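MoaF-like domain-containing protein (Burkholderia vietnamiensis, PDB 5HAL) is of unknown function, possibly a hydrolase, with a MoaF-like, calycin-type barrel that probably binds a small molecule. Local coordinates at residues F18-F23 / N34-E38; T22-Y27 / D109-V115; A68-I73 / H85-A90. All coordinates share one frame; numbering follows the deposited sequence. Where two conformers were deposited one is given.

Contact 1: F18-F23 / N34-E38; sequences FAGKTF and NAYDE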
ATOM      1  N   PHE A  18      -3.950   9.247  -6.919  1.00 27.96           N
ATOM      2  CA  PHE A  18      -2.849   8.339  -7.202  1.00 31.07           C
ATOM      3  C   PHE A  18      -3.211   7.244  -8.206  1.00 31.44           C
ATOM      4  O   PHE A  18      -2.381   6.366  -8.472  1.00 28.76           O
ATOM      5  CB  PHE A  18      -2.326   7.720  -5.896  1.00 28.93           C
ATOM      6  CG  PHE A  18      -3.399   7.251  -4.947  1.00 31.26           C
ATOM      7  CD1 PHE A  18      -3.861   8.081  -3.927  1.00 27.70           C
ATOM      8  CD2 PHE A  18      -3.927   5.965  -5.050  1.00 25.46           C
ATOM      9  CE1 PHE A  18      -4.838   7.634  -3.038  1.00 31.28           C
ATOM     10  CE2 PHE A  18      -4.917   5.517  -4.167  1.00 21.64           C
ATOM     11  CZ  PHE A  18      -5.363   6.345  -3.160  1.00 25.73           C
ATOM     12  N   ALA A  19      -4.403   7.288  -8.798  1.00 30.00           N
ATOM     13  CA  ALA A  19      -4.761   6.281  -9.794  1.00 30.89           C
ATOM     14  C   ALA A  19      -3.851   6.398 -11.016  1.00 35.01           C
ATOM     15  O   ALA A  19      -3.462   7.495 -11.415  1.00 33.32           O
ATOM     16  CB  ALA A  19      -6.229   6.429 -10.215  1.00 29.33           C
ATOM     17  N   GLY A  20      -3.508   5.260 -11.610  1.00 28.86           N
ATOM     18  CA  GLY A  20      -2.656   5.266 -12.786  1.00 32.09           C
ATOM     19  C   GLY A  20      -1.179   5.482 -12.510  1.00 29.67           C
ATOM     20  O   GLY A  20      -0.426   5.746 -13.449  1.00 34.94           O
ATOM     21  N   LYS A  21      -0.739   5.345 -11.258  1.00 26.66           N
ATOM     22  CA  LYS A  21       0.625   5.640 -10.845  1.00 31.01           C
ATOM     23  C   LYS A  21       1.153   4.524  -9.957  1.00 32.79           C
ATOM     24  O   LYS A  21       0.386   3.780  -9.345  1.00 30.49           O
ATOM     25  CB  LYS A  21       0.699   6.979 -10.081  1.00 28.31           C
ATOM     26  CG  LYS A  21       0.335   8.190 -10.959  1.00 36.79           C
ATOM     27  CD  LYS A  21       0.058   9.410 -10.089  1.00 43.21           C
ATOM     28  CE  LYS A  21      -0.548  10.534 -10.910  1.00 53.11           C
ATOM     29  NZ  LYS A  21      -1.091  11.593 -10.019  1.00 60.38           N
ATOM     30  N   THR A  22       2.481   4.434  -9.870  1.00 33.66           N
ATOM     31  CA  THR A  22       3.158   3.423  -9.067  1.00 32.82           C
ATOM     32  C   THR A  22       4.085   4.102  -8.067  1.00 31.71           C
ATOM     33  O   THR A  22       4.731   5.102  -8.385  1.00 31.74           O
ATOM     34  CB  THR A  22       3.937   2.446  -9.961  1.00 31.51           C
ATOM     35  OG1 THR A  22       3.014   1.755 -10.807  1.00 30.19           O
ATOM     36  CG2 THR A  22       4.713   1.413  -9.124  1.00 28.32           C
ATOM     37  N   PHE A  23       4.134   3.556  -6.853  1.00 31.99           N
ATOM     38  CA  PHE A  23       4.910   4.120  -5.757  1.00 31.31           C
ATOM     39  C   PHE A  23       5.759   3.032  -5.126  1.00 28.00           C
ATOM     40  O   PHE A  23       5.310   1.894  -4.973  1.00 30.40           O
ATOM     41  CB  PHE A  23       3.973   4.776  -4.712  1.00 27.50           C
ATOM     42  CG  PHE A  23       3.105   5.823  -5.317  1.00 31.79           C
ATOM     43  CD1 PHE A  23       3.539   7.143  -5.375  1.00 29.65           C
ATOM     44  CD2 PHE A  23       1.912   5.472  -5.948  1.00 25.57           C
ATOM     45  CE1 PHE A  23       2.770   8.113  -5.999  1.00 29.92           C
ATOM     46  CE2 PHE A  23       1.134   6.432  -6.576  1.00 29.73           C
ATOM     47  CZ  PHE A  23       1.562   7.760  -6.601  1.00 31.12           C
ATOM     48  N   ASN A  34       3.670  -0.316  -4.991  1.00 28.29           N
ATOM     49  CA  ASN A  34       2.205  -0.294  -5.016  1.00 25.98           C
ATOM     50  C   ASN A  34       1.795   0.407  -6.315  1.00 27.75           C
ATOM     51  O   ASN A  34       2.036   1.610  -6.476  1.00 25.34           O
ATOM     52  CB  ASN A  34       1.596   0.431  -3.803  1.00 24.84           C
ATOM     53  CG  ASN A  34       2.019  -0.151  -2.436  1.00 28.84           C
ATOM     54  OD1 ASN A  34       1.924   0.543  -1.419  1.00 27.37           O
ATOM     55  ND2 ASN A  34       2.472  -1.400  -2.406  1.00 25.91           N
ATOM     56  N   ALA A  35       1.167  -0.337  -7.235  1.00 22.40           N
ATOM     57  CA  ALA A  35       0.838   0.161  -8.568  1.00 27.79           C
ATOM     58  C   ALA A  35      -0.672   0.293  -8.675  1.00 27.73           C
ATOM     59  O   ALA A  35      -1.379  -0.714  -8.779  1.00 24.81           O
ATOM     60  CB  ALA A  35       1.365  -0.766  -9.664  1.00 24.91           C
ATOM     61  N   TYR A  36      -1.159   1.524  -8.684  1.00 23.76           N
ATOM     62  CA  TYR A  36      -2.591   1.783  -8.706  1.00 23.75           C
ATOM     63  C   TYR A  36      -3.092   1.808 -10.142  1.00 28.35           C
ATOM     64  O   TYR A  36      -2.683   2.661 -10.939  1.00 28.42           O
ATOM     65  CB  TYR A  36      -2.905   3.088  -7.975  1.00 22.23           C
ATOM     66  CG  TYR A  36      -2.601   2.915  -6.507  1.00 25.51           C
ATOM     67  CD1 TYR A  36      -3.535   2.328  -5.657  1.00 20.28           C
ATOM     68  CD2 TYR A  36      -1.355   3.260  -5.984  1.00 22.73           C
ATOM     69  CE1 TYR A  36      -3.251   2.130  -4.316  1.00 21.58           C
ATOM     70  CE2 TYR A  36      -1.059   3.071  -4.635  1.00 23.75           C
ATOM     71  CZ  TYR A  36      -2.019   2.503  -3.809  1.00 21.64           C
ATOM     72  OH  TYR A  36      -1.752   2.295  -2.478  1.00 24.79           O
ATOM     73  N   ASP A  37      -3.987   0.871 -10.453  1.00 24.68           N
ATOM     74  CA  ASP A  37      -4.681   0.819 -11.733  1.00 25.67           C
ATOM     75  C   ASP A  37      -5.398   2.137 -12.020  1.00 28.54           C
ATOM     76  O   ASP A  37      -5.858   2.831 -11.107  1.00 26.11           O
ATOM     77  CB  ASP A  37      -5.696  -0.331 -11.712  1.00 26.77           C
ATOM     78  CG  ASP A  37      -6.176  -0.716 -13.103  1.00 30.32           C
ATOM     79  OD1 ASP A  37      -7.019   0.006 -13.666  1.00 27.47           O
ATOM     80  OD2 ASP A  37      -5.691  -1.732 -13.644  1.00 32.84           O
ATOM     81  N   GLU A  38      -5.509   2.475 -13.313  1.00 26.60           N
ATOM     82  CA  GLU A  38      -6.297   3.638 -13.722  1.00 24.58           C
ATOM     83  C   GLU A  38      -7.731   3.555 -13.229  1.00 29.38           C
ATOM     84  O   GLU A  38      -8.386   4.594 -13.089  1.00 31.29           O
ATOM     85  CB  GLU A  38      -6.314   3.800 -15.261  1.00 28.31           C
ATOM     86  CG  GLU A  38      -4.978   4.199 -15.877  1.00 32.75           C
ATOM     87  CD  GLU A  38      -5.059   4.575 -17.370  1.00 47.44           C
ATOM     88  OE1 GLU A  38      -5.711   3.870 -18.185  1.00 44.57           O
ATOM     89  OE2 GLU A  38      -4.451   5.596 -17.732  1.00 48.21           O
TER
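Phe-18 sets the CD2 edge of its ring over one face of Tyr-36. CD2 of Phe-18 sits above the centre of the tyrosine ring and lies 3.6 Å from Tyr-36 CG. The two planes are 64° apart, an edge-to-face (T-shaped) pair. Phe-18 CG lies between its own backbone N and carbonyl carbon (chi1 44°), and this turns the ring onto Tyr-36. The backbone also touches the tyrosine: Phe-18 O is 3.4 Å from Tyr-36 CB. A second ring meets the tyrosine at its edge, where Phe-23 CD2 is 3.9 Å from Tyr-36 CD2. These two side chains cross at about a right angle.

Phe-23 and Tyr-36 belong to the first hairpin of an antiparallel barrel, strands 22-27 and 30-36. Phe-18 comes from the type II turn, Phe-18 to Lys-21, that leads into it. Phe-23 and Asn-34 form a hydrogen-bonded pair, and Tyr-36 N donates to Lys-21 O at 2.8 Å. Thr-22 and Ala-35 lie on the face opposite Phe-23 and Asn-34, with Thr-22 OG1 3.2 Å from Ala-35 CB. In the turn, Gly-20 has positive phi. Gly-20 N gives two weak bonds, to Tyr-36 O at 2.8 Å and to Asp-37 O at 3.4 Å. Phe-89 and Tyr-71 also meet Phe-18, and Tyr-61 meets Tyr-36 edge-to-face. Asp-37 is held by Asp-39 N and by a salt bridge to Arg-44.

Contact 2: T22-Y27 / D109-V115; sequences TFEVRY and DGSLRAV
The Tyr-27 ring meets the other strand at its edge, with CD1 3.4 Å from Gly-110 N and Asp-109 C in the ring plane. The Phe-23 ring is approached obliquely, and its CD1 is 3.7 Å from Ala-114 CA. The Arg-113 guanidinium has Glu-24 OE1 at its edge. These groups lie along the seam where the first strand, 22-27, pairs antiparallel with the last, 105-114, and closes the eight-stranded barrel.

Phe-23, Val-25, Leu-112 and Ala-114 share one face of the sheet. Glu-24, Arg-26, Ser-111 and Arg-113 share the other, and the three charged residues form a salt-bridge network. Glu-24 and Arg-113 run side by side, with carboxylate and guanidinium planes 84° apart. Their salt bridge is long, 3.7 Å from Glu-24 OE1 to Arg-113 NE. Arg-26 NH2 donates to the same OE1 of Glu-24 at 3.0 Å, a salt bridge, from above the carboxylate plane. The arginine chain bends at chi3 (73°) to get there. OE1 is thus bonded to Arg-26 and only loosely paired with Arg-113.

Backbone bonds pair Glu-24 with Arg-113 and Arg-26 with Ser-111. Val-115 N extends the ladder to Thr-22 O at 2.9 Å. Gly-110 CA makes a CA-H...O contact with Arg-26 O at 3.1 Å. Tyr-27 OH is hydrogen-bonded to Ser-94 OG, on strand 93-99 beside strand 105-114. A water donates to Glu-24 O at 2.7 Å and also bonds Ser-111 OG at 2.8 Å.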
ATOM      1  N   THR A  22       2.481   4.434  -9.870  1.00 33.66           N
ATOM      2  CA  THR A  22       3.158   3.423  -9.067  1.00 32.82           C
ATOM      3  C   THR A  22       4.085   4.102  -8.067  1.00 31.71           C
ATOM      4  O   THR A  22       4.731   5.102  -8.385  1.00 31.74           O
ATOM      5  CB  THR A  22       3.937   2.446  -9.961  1.00 31.51           C
ATOM      6  OG1 THR A  22       3.014   1.755 -10.807  1.00 30.19           O
ATOM      7  CG2 THR A  22       4.713   1.413  -9.124  1.00 28.32           C
ATOM      8  N   PHE A  23       4.134   3.556  -6.853  1.00 31.99           N
ATOM      9  CA  PHE A  23       4.910   4.120  -5.757  1.00 31.31           C
ATOM     10  C   PHE A  23       5.759   3.032  -5.126  1.00 28.00           C
ATOM     11  O   PHE A  23       5.310   1.894  -4.973  1.00 30.40           O
ATOM     12  CB  PHE A  23       3.973   4.776  -4.712  1.00 27.50           C
ATOM     13  CG  PHE A  23       3.105   5.823  -5.317  1.00 31.79           C
ATOM     14  CD1 PHE A  23       3.539   7.143  -5.375  1.00 29.65           C
ATOM     15  CD2 PHE A  23       1.912   5.472  -5.948  1.00 25.57           C
ATOM     16  CE1 PHE A  23       2.770   8.113  -5.999  1.00 29.92           C
ATOM     17  CE2 PHE A  23       1.134   6.432  -6.576  1.00 29.73           C
ATOM     18  CZ  PHE A  23       1.562   7.760  -6.601  1.00 31.12           C
ATOM     19  N   GLU A  24       6.992   3.379  -4.773  1.00 33.41           N
ATOM     20  CA  GLU A  24       7.835   2.491  -3.988  1.00 36.77           C
ATOM     21  C   GLU A  24       7.750   2.864  -2.513  1.00 35.01           C
ATOM     22  O   GLU A  24       7.961   4.026  -2.144  1.00 37.77           O
ATOM     23  CB  GLU A  24       9.285   2.551  -4.457  1.00 40.85           C
ATOM     24  CG  GLU A  24      10.171   1.608  -3.679  1.00 40.99           C
ATOM     25  CD  GLU A  24      11.591   1.580  -4.213  1.00 49.23           C
ATOM     26  OE1 GLU A  24      12.339   2.552  -3.968  1.00 52.25           O
ATOM     27  OE2 GLU A  24      11.947   0.589  -4.889  1.00 49.50           O
ATOM     28  N   VAL A  25       7.450   1.879  -1.670  1.00 30.45           N
ATOM     29  CA  VAL A  25       7.424   2.063  -0.226  1.00 29.48           C
ATOM     30  C   VAL A  25       8.587   1.282   0.369  1.00 31.47           C
ATOM     31  O   VAL A  25       8.808   0.120   0.011  1.00 34.57           O
ATOM     32  CB  VAL A  25       6.072   1.636   0.381  1.00 34.96           C
ATOM     33  CG1 VAL A  25       5.009   2.690   0.071  1.00 35.20           C
ATOM     34  CG2 VAL A  25       5.615   0.257  -0.142  1.00 27.47           C
ATOM     35  N   ARG A  26       9.341   1.923   1.259  1.00 33.24           N
ATOM     36  CA  ARG A  26      10.505   1.307   1.887  1.00 37.70           C
ATOM     37  C   ARG A  26      10.349   1.376   3.400  1.00 44.28           C
ATOM     38  O   ARG A  26      10.213   2.463   3.966  1.00 37.88           O
ATOM     39  CB  ARG A  26      11.806   1.993   1.449  1.00 41.44           C
ATOM     40  CG  ARG A  26      11.952   2.187  -0.061  1.00 56.06           C
ATOM     41  CD  ARG A  26      13.376   2.619  -0.444  1.00 65.54           C
ATOM     42  NE  ARG A  26      14.311   1.501  -0.309  1.00 77.70           N
ATOM     43  CZ  ARG A  26      14.853   0.839  -1.329  1.00 79.24           C
ATOM     44  NH1 ARG A  26      15.670  -0.180  -1.091  1.00 78.66           N
ATOM     45  NH2 ARG A  26      14.589   1.196  -2.582  1.00 75.79           N
ATOM     46  N   TYR A  27      10.376   0.215   4.049  1.00 37.10           N
ATOM     47  CA  TYR A  27      10.284   0.106   5.494  1.00 37.95           C
ATOM     48  C   TYR A  27      11.452  -0.734   5.988  1.00 42.27           C
ATOM     49  O   TYR A  27      12.165  -1.365   5.206  1.00 45.94           O
ATOM     50  CB  TYR A  27       8.962  -0.537   5.939  1.00 36.05           C
ATOM     51  CG  TYR A  27       7.724  -0.127   5.167  1.00 32.26           C
ATOM     52  CD1 TYR A  27       6.980   0.989   5.537  1.00 33.68           C
ATOM     53  CD2 TYR A  27       7.279  -0.875   4.091  1.00 32.36           C
ATOM     54  CE1 TYR A  27       5.833   1.350   4.839  1.00 30.11           C
ATOM     55  CE2 TYR A  27       6.143  -0.518   3.391  1.00 31.00           C
ATOM     56  CZ  TYR A  27       5.425   0.597   3.771  1.00 32.31           C
ATOM     57  OH  TYR A  27       4.302   0.950   3.066  1.00 31.14           O
ATOM     58  N   ASP A 109       6.694   1.869   9.408  1.00 35.46           N
ATOM     59  CA  ASP A 109       6.550   3.161   8.766  1.00 40.51           C
ATOM     60  C   ASP A 109       7.814   3.454   7.973  1.00 36.88           C
ATOM     61  O   ASP A 109       8.916   3.094   8.395  1.00 38.83           O
ATOM     62  CB  ASP A 109       6.240   4.251   9.790  1.00 47.03           C
ATOM     63  CG  ASP A 109       7.460   4.815  10.394  1.00 63.93           C
ATOM     64  OD1 ASP A 109       8.076   4.108  11.215  1.00 78.95           O
ATOM     65  OD2 ASP A 109       7.806   5.962  10.043  1.00 69.04           O
ATOM     66  N   GLY A 110       7.648   4.058   6.807  1.00 35.71           N
ATOM     67  CA  GLY A 110       8.789   4.351   5.975  1.00 38.30           C
ATOM     68  C   GLY A 110       8.504   5.415   4.952  1.00 37.39           C
ATOM     69  O   GLY A 110       7.618   6.253   5.127  1.00 40.14           O
ATOM     70  N   SER A 111       9.288   5.381   3.882  1.00 35.87           N
ATOM     71  CA  SER A 111       9.214   6.360   2.820  1.00 34.76           C
ATOM     72  C   SER A 111       8.256   5.895   1.731  1.00 40.97           C
ATOM     73  O   SER A 111       7.947   4.709   1.601  1.00 30.89           O
ATOM     74  CB  SER A 111      10.595   6.596   2.218  1.00 39.35           C
ATOM     75  OG  SER A 111      11.094   5.381   1.693  1.00 44.44           O
ATOM     76  N   LEU A 112       7.799   6.862   0.942  1.00 38.00           N
ATOM     77  CA  LEU A 112       6.923   6.615  -0.195  0.59 37.06           C
ATOM     78  C   LEU A 112       7.337   7.562  -1.308  1.00 40.68           C
ATOM     79  O   LEU A 112       7.428   8.771  -1.092  1.00 40.76           O
ATOM     80  CB  LEU A 112       5.448   6.827   0.174  0.59 34.51           C
ATOM     81  CG  LEU A 112       4.406   6.704  -0.946  0.59 34.99           C
ATOM     82  CD1 LEU A 112       3.076   6.193  -0.399  0.59 27.81           C
ATOM     83  CD2 LEU A 112       4.199   8.024  -1.676  0.59 29.15           C
ATOM     84  N   ARG A 113       7.605   7.019  -2.498  1.00 38.71           N
ATOM     85  CA  ARG A 113       8.005   7.892  -3.596  1.00 43.44           C
ATOM     86  C   ARG A 113       7.490   7.359  -4.931  1.00 42.86           C
ATOM     87  O   ARG A 113       7.406   6.147  -5.151  1.00 41.58           O
ATOM     88  CB  ARG A 113       9.526   8.078  -3.656  1.00 50.26           C
ATOM     89  CG  ARG A 113      10.277   6.848  -4.076  1.00 62.73           C
ATOM     90  CD  ARG A 113      11.675   7.176  -4.596  1.00 75.37           C
ATOM     91  NE  ARG A 113      12.236   6.026  -5.301  1.00 82.25           N
ATOM     92  CZ  ARG A 113      12.307   5.915  -6.625  1.00 89.32           C
ATOM     93  NH1 ARG A 113      11.880   6.900  -7.408  1.00 87.60           N
ATOM     94  NH2 ARG A 113      12.820   4.818  -7.167  1.00 93.51           N
ATOM     95  N   ALA A 114       7.149   8.294  -5.816  1.00 46.01           N
ATOM     96  CA  ALA A 114       6.671   7.964  -7.155  1.00 47.65           C
ATOM     97  C   ALA A 114       7.761   7.290  -7.981  1.00 46.37           C
ATOM     98  O   ALA A 114       8.914   7.720  -7.978  1.00 52.90           O
ATOM     99  CB  ALA A 114       6.199   9.232  -7.870  1.00 42.33           C
ATOM    100  N   VAL A 115       7.384   6.226  -8.688  1.00 44.91           N
ATOM    101  CA  VAL A 115       8.288   5.487  -9.578  1.00 47.73           C
ATOM    102  C   VAL A 115       8.148   5.982 -11.016  1.00 54.49           C
ATOM    103  O   VAL A 115       7.036   6.276 -11.452  1.00 54.27           O
ATOM    104  CB  VAL A 115       8.011   3.966  -9.521  1.00 52.50           C
ATOM    105  CG1 VAL A 115       8.910   3.209 -10.502  1.00 65.18           C
ATOM    106  CG2 VAL A 115       8.188   3.446  -8.117  1.00 53.64           C
ATOM    107  OXT VAL A 115       9.113   6.086 -11.780  1.00 62.40           O
TER
HETATM  108  O   HOH W   1      10.139   5.043  -0.913  1.00 35.19           O
HETATM  109  O   HOH W   2      11.969   4.577  -2.677  1.00 55.24           O

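Contact 3: A68-I73 / H85-A90; sequences ADTYAI and HIDDFA. With EDO (1,2-ethanediol), chain B.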
ATOM      1  N   ALA A  68      -4.639  16.758   3.893  1.00 52.38           N
ATOM      2  CA  ALA A  68      -4.113  17.156   2.595  1.00 53.47           C
ATOM      3  C   ALA A  68      -3.126  16.118   2.081  1.00 57.26           C
ATOM      4  O   ALA A  68      -2.174  15.747   2.779  1.00 59.33           O
ATOM      5  CB  ALA A  68      -3.440  18.525   2.705  1.00 57.66           C
ATOM      6  N   ASP A  69      -3.384  15.616   0.879  1.00 47.43           N
ATOM      7  CA  ASP A  69      -2.518  14.667   0.183  1.00 45.18           C
ATOM      8  C   ASP A  69      -2.239  13.389   0.980  1.00 38.40           C
ATOM      9  O   ASP A  69      -1.326  12.630   0.616  1.00 36.66           O
ATOM     10  CB  ASP A  69      -1.190  15.326  -0.213  1.00 50.62           C
ATOM     11  CG  ASP A  69      -1.385  16.538  -1.106  1.00 53.65           C
ATOM     12  OD1 ASP A  69      -2.208  16.472  -2.041  1.00 52.17           O
ATOM     13  OD2 ASP A  69      -0.718  17.560  -0.862  1.00 56.30           O
ATOM     14  N   THR A  70      -3.014  13.111   2.030  1.00 34.86           N
ATOM     15  CA  THR A  70      -2.811  11.953   2.894  1.00 34.05           C
ATOM     16  C   THR A  70      -4.074  11.098   2.894  1.00 36.35           C
ATOM     17  O   THR A  70      -5.167  11.609   3.158  1.00 35.59           O
ATOM     18  CB  THR A  70      -2.468  12.390   4.329  1.00 34.86           C
ATOM     19  OG1 THR A  70      -1.378  13.310   4.304  1.00 39.19           O
ATOM     20  CG2 THR A  70      -2.070  11.194   5.177  1.00 33.38           C
ATOM     21  N   TYR A  71      -3.922   9.793   2.634  1.00 29.75           N
ATOM     22  CA  TYR A  71      -5.060   8.901   2.444  1.00 28.72           C
ATOM     23  C   TYR A  71      -4.909   7.637   3.276  1.00 31.25           C
ATOM     24  O   TYR A  71      -3.809   7.090   3.403  1.00 29.91           O
ATOM     25  CB  TYR A  71      -5.219   8.525   0.942  1.00 27.48           C
ATOM     26  CG  TYR A  71      -5.309   9.754   0.083  1.00 30.38           C
ATOM     27  CD1 TYR A  71      -4.172  10.321  -0.473  1.00 32.84           C
ATOM     28  CD2 TYR A  71      -6.527  10.391  -0.117  1.00 33.17           C
ATOM     29  CE1 TYR A  71      -4.252  11.489  -1.224  1.00 37.82           C
ATOM     30  CE2 TYR A  71      -6.618  11.549  -0.871  1.00 35.38           C
ATOM     31  CZ  TYR A  71      -5.476  12.091  -1.416  1.00 36.77           C
ATOM     32  OH  TYR A  71      -5.558  13.234  -2.162  1.00 49.97           O
ATOM     33  N   ALA A  72      -6.028   7.173   3.832  1.00 30.46           N
ATOM     34  CA  ALA A  72      -6.132   5.829   4.394  1.00 29.08           C
ATOM     35  C   ALA A  72      -6.502   4.851   3.273  1.00 31.48           C
ATOM     36  O   ALA A  72      -7.590   4.931   2.687  1.00 33.01           O
ATOM     37  CB  ALA A  72      -7.161   5.802   5.522  1.00 22.57           C
ATOM     38  N   ILE A  73      -5.593   3.934   2.969  1.00 25.14           N
ATOM     39  CA  ILE A  73      -5.751   2.953   1.898  1.00 22.83           C
ATOM     40  C   ILE A  73      -5.750   1.573   2.547  1.00 26.97           C
ATOM     41  O   ILE A  73      -4.820   1.239   3.293  1.00 26.95           O
ATOM     42  CB  ILE A  73      -4.623   3.097   0.862  1.00 23.64           C
ATOM     43  CG1 ILE A  73      -4.554   4.557   0.383  1.00 25.28           C
ATOM     44  CG2 ILE A  73      -4.804   2.123  -0.315  1.00 21.62           C
ATOM     45  CD1 ILE A  73      -3.371   4.864  -0.516  1.00 25.28           C
ATOM     46  N   HIS A  85      -2.797   1.236   5.065  1.00 22.01           N
ATOM     47  CA  HIS A  85      -1.797   2.272   4.832  1.00 20.36           C
ATOM     48  C   HIS A  85      -2.345   3.633   5.230  1.00 29.84           C
ATOM     49  O   HIS A  85      -3.496   3.954   4.929  1.00 27.62           O
ATOM     50  CB  HIS A  85      -1.418   2.376   3.354  1.00 21.06           C
ATOM     51  CG  HIS A  85      -0.404   1.387   2.892  1.00 25.40           C
ATOM     52  ND1 HIS A  85       0.477   1.667   1.865  1.00 25.20           N
ATOM     53  CD2 HIS A  85      -0.156   0.110   3.271  1.00 24.14           C
ATOM     54  CE1 HIS A  85       1.240   0.608   1.651  1.00 26.97           C
ATOM     55  NE2 HIS A  85       0.877  -0.347   2.493  1.00 25.21           N
ATOM     56  N   ILE A  86      -1.496   4.463   5.834  1.00 28.06           N
ATOM     57  CA  ILE A  86      -1.717   5.905   5.875  1.00 27.91           C
ATOM     58  C   ILE A  86      -0.579   6.508   5.074  1.00 28.50           C
ATOM     59  O   ILE A  86       0.556   6.604   5.556  1.00 28.07           O
ATOM     60  CB  ILE A  86      -1.769   6.464   7.297  1.00 29.99           C
ATOM     61  CG1 ILE A  86      -2.856   5.727   8.074  1.00 29.22           C
ATOM     62  CG2 ILE A  86      -2.063   7.960   7.265  1.00 26.51           C
ATOM     63  CD1 ILE A  86      -2.742   5.888   9.525  1.00 37.15           C
ATOM     64  N   ASP A  87      -0.870   6.877   3.836  1.00 26.08           N
ATOM     65  CA  ASP A  87       0.144   7.267   2.870  1.00 27.13           C
ATOM     66  C   ASP A  87      -0.007   8.752   2.574  1.00 30.56           C
ATOM     67  O   ASP A  87      -1.060   9.193   2.106  1.00 34.51           O
ATOM     68  CB  ASP A  87       0.026   6.428   1.597  1.00 24.95           C
ATOM     69  CG  ASP A  87       0.518   5.003   1.799  1.00 29.03           C
ATOM     70  OD1 ASP A  87       1.072   4.731   2.881  1.00 27.98           O
ATOM     71  OD2 ASP A  87       0.366   4.158   0.887  1.00 25.80           O
ATOM     72  N   ASP A  88       1.046   9.510   2.863  1.00 33.31           N
ATOM     73  CA  ASP A  88       1.089  10.954   2.661  1.00 34.56           C
ATOM     74  C   ASP A  88       1.946  11.196   1.426  1.00 35.75           C
ATOM     75  O   ASP A  88       3.171  11.035   1.474  1.00 38.26           O
ATOM     76  CB  ASP A  88       1.657  11.624   3.914  1.00 39.08           C
ATOM     77  CG  ASP A  88       1.796  13.144   3.793  1.00 41.53           C
ATOM     78  OD1 ASP A  88       1.807  13.700   2.680  1.00 38.82           O
ATOM     79  OD2 ASP A  88       1.925  13.782   4.855  1.00 44.90           O
ATOM     80  N   PHE A  89       1.298  11.568   0.314  1.00 33.80           N
ATOM     81  CA  PHE A  89       1.983  11.685  -0.964  1.00 38.40           C
ATOM     82  C   PHE A  89       2.730  12.997  -1.129  1.00 45.01           C
ATOM     83  O   PHE A  89       3.491  13.133  -2.091  1.00 45.20           O
ATOM     84  CB  PHE A  89       0.985  11.505  -2.113  1.00 32.25           C
ATOM     85  CG  PHE A  89       0.431  10.115  -2.200  1.00 33.48           C
ATOM     86  CD1 PHE A  89       0.963   9.202  -3.091  1.00 31.23           C
ATOM     87  CD2 PHE A  89      -0.585   9.706  -1.349  1.00 30.72           C
ATOM     88  CE1 PHE A  89       0.469   7.913  -3.159  1.00 32.91           C
ATOM     89  CE2 PHE A  89      -1.087   8.424  -1.414  1.00 35.37           C
ATOM     90  CZ  PHE A  89      -0.551   7.520  -2.321  1.00 32.33           C
ATOM     91  N   ALA A  90       2.534  13.962  -0.232  1.00 48.64           N
ATOM     92  CA  ALA A  90       3.317  15.192  -0.304  1.00 51.97           C
ATOM     93  C   ALA A  90       4.613  15.067   0.489  1.00 53.23           C
ATOM     94  O   ALA A  90       5.687  15.414  -0.009  1.00 54.53           O
ATOM     95  CB  ALA A  90       2.499  16.380   0.204  1.00 48.48           C
TER
HETATM   96  C1  EDO B 201       2.064  -3.911   3.717  1.00 63.28           C
HETATM   97  O1  EDO B 201       2.336  -2.755   2.905  1.00 51.30           O
HETATM   98  C2  EDO B 201       2.382  -5.183   2.940  1.00 64.84           C
HETATM   99  O2  EDO B 201       2.351  -6.333   3.794  1.00 65.11           O
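His-85 starts against Ile-73: its CB lies 3.6 Å from Ile-73 O and also touches Ile-73 CB. CG stands beside the backbone N (chi1 -82°), and the imidazole leads away from strand 70-76. ND1 of His-85 then donates to Asp-87 OD2 at 2.7 Å, a nearly straight bond at 164°. The acceptor lies in the imidazole plane and is met on the syn side, somewhat out of the carboxylate plane. This bond fixes the turn of the ring. At the tip, O1 of a 1,2-ethanediol occupies His-85 NE2 in the crystal, hydrogen-bonded at 2.8 Å. Asp-87 is steadied in turn, because its OD1 bonds Ser-94 OG.

Backbone bonds join Ile-73 with His-85 and Tyr-71 with Asp-87 in both directions. Phe-89 N continues the ladder to Asp-69 O. On the face of Ile-73 and His-85, Tyr-71 CD1 is 3.7 Å from Phe-89 CE2, which lies at the edge of the tyrosine ring. On the other face, the methyls Thr-70 CG2 and Ile-86 CG2 meet at 3.8 Å. Thr-70 OG1 donates back to Ala-68 O. Asp-88 OD1 accepts from Ala-90 N at 3.0 Å, an Asx turn just where the strand gives way to a loop.

The hairpin 70-76/82-88 thus carries a His-carboxylate hydrogen bond. With a diol, probably from the crystallisation liquor, at the histidine, this polar site is consistent with a ligand pocket in a calycin-like barrel.

How the contacts relate
From the N terminus, contact 1 comes first. It ties the open end of the hairpin 22-27/30-36. Contact 3 follows in series and ties the open end of a later hairpin, 70-76/82-88. Contact 2 starts from the same strand as contact 1, with Thr-22 and Phe-23 in common, but returns only at the C terminus. Its long loop encloses contact 3 and joins the first strand to the last, closing the barrel. Side chains from all three meet inside. Phe-23 CE1 lies 3.6 Å from Phe-89 CD1. Around His-85 CE1, Asn-34 OD1 is 3.1 Å away and Tyr-27 OH 3.4 Å.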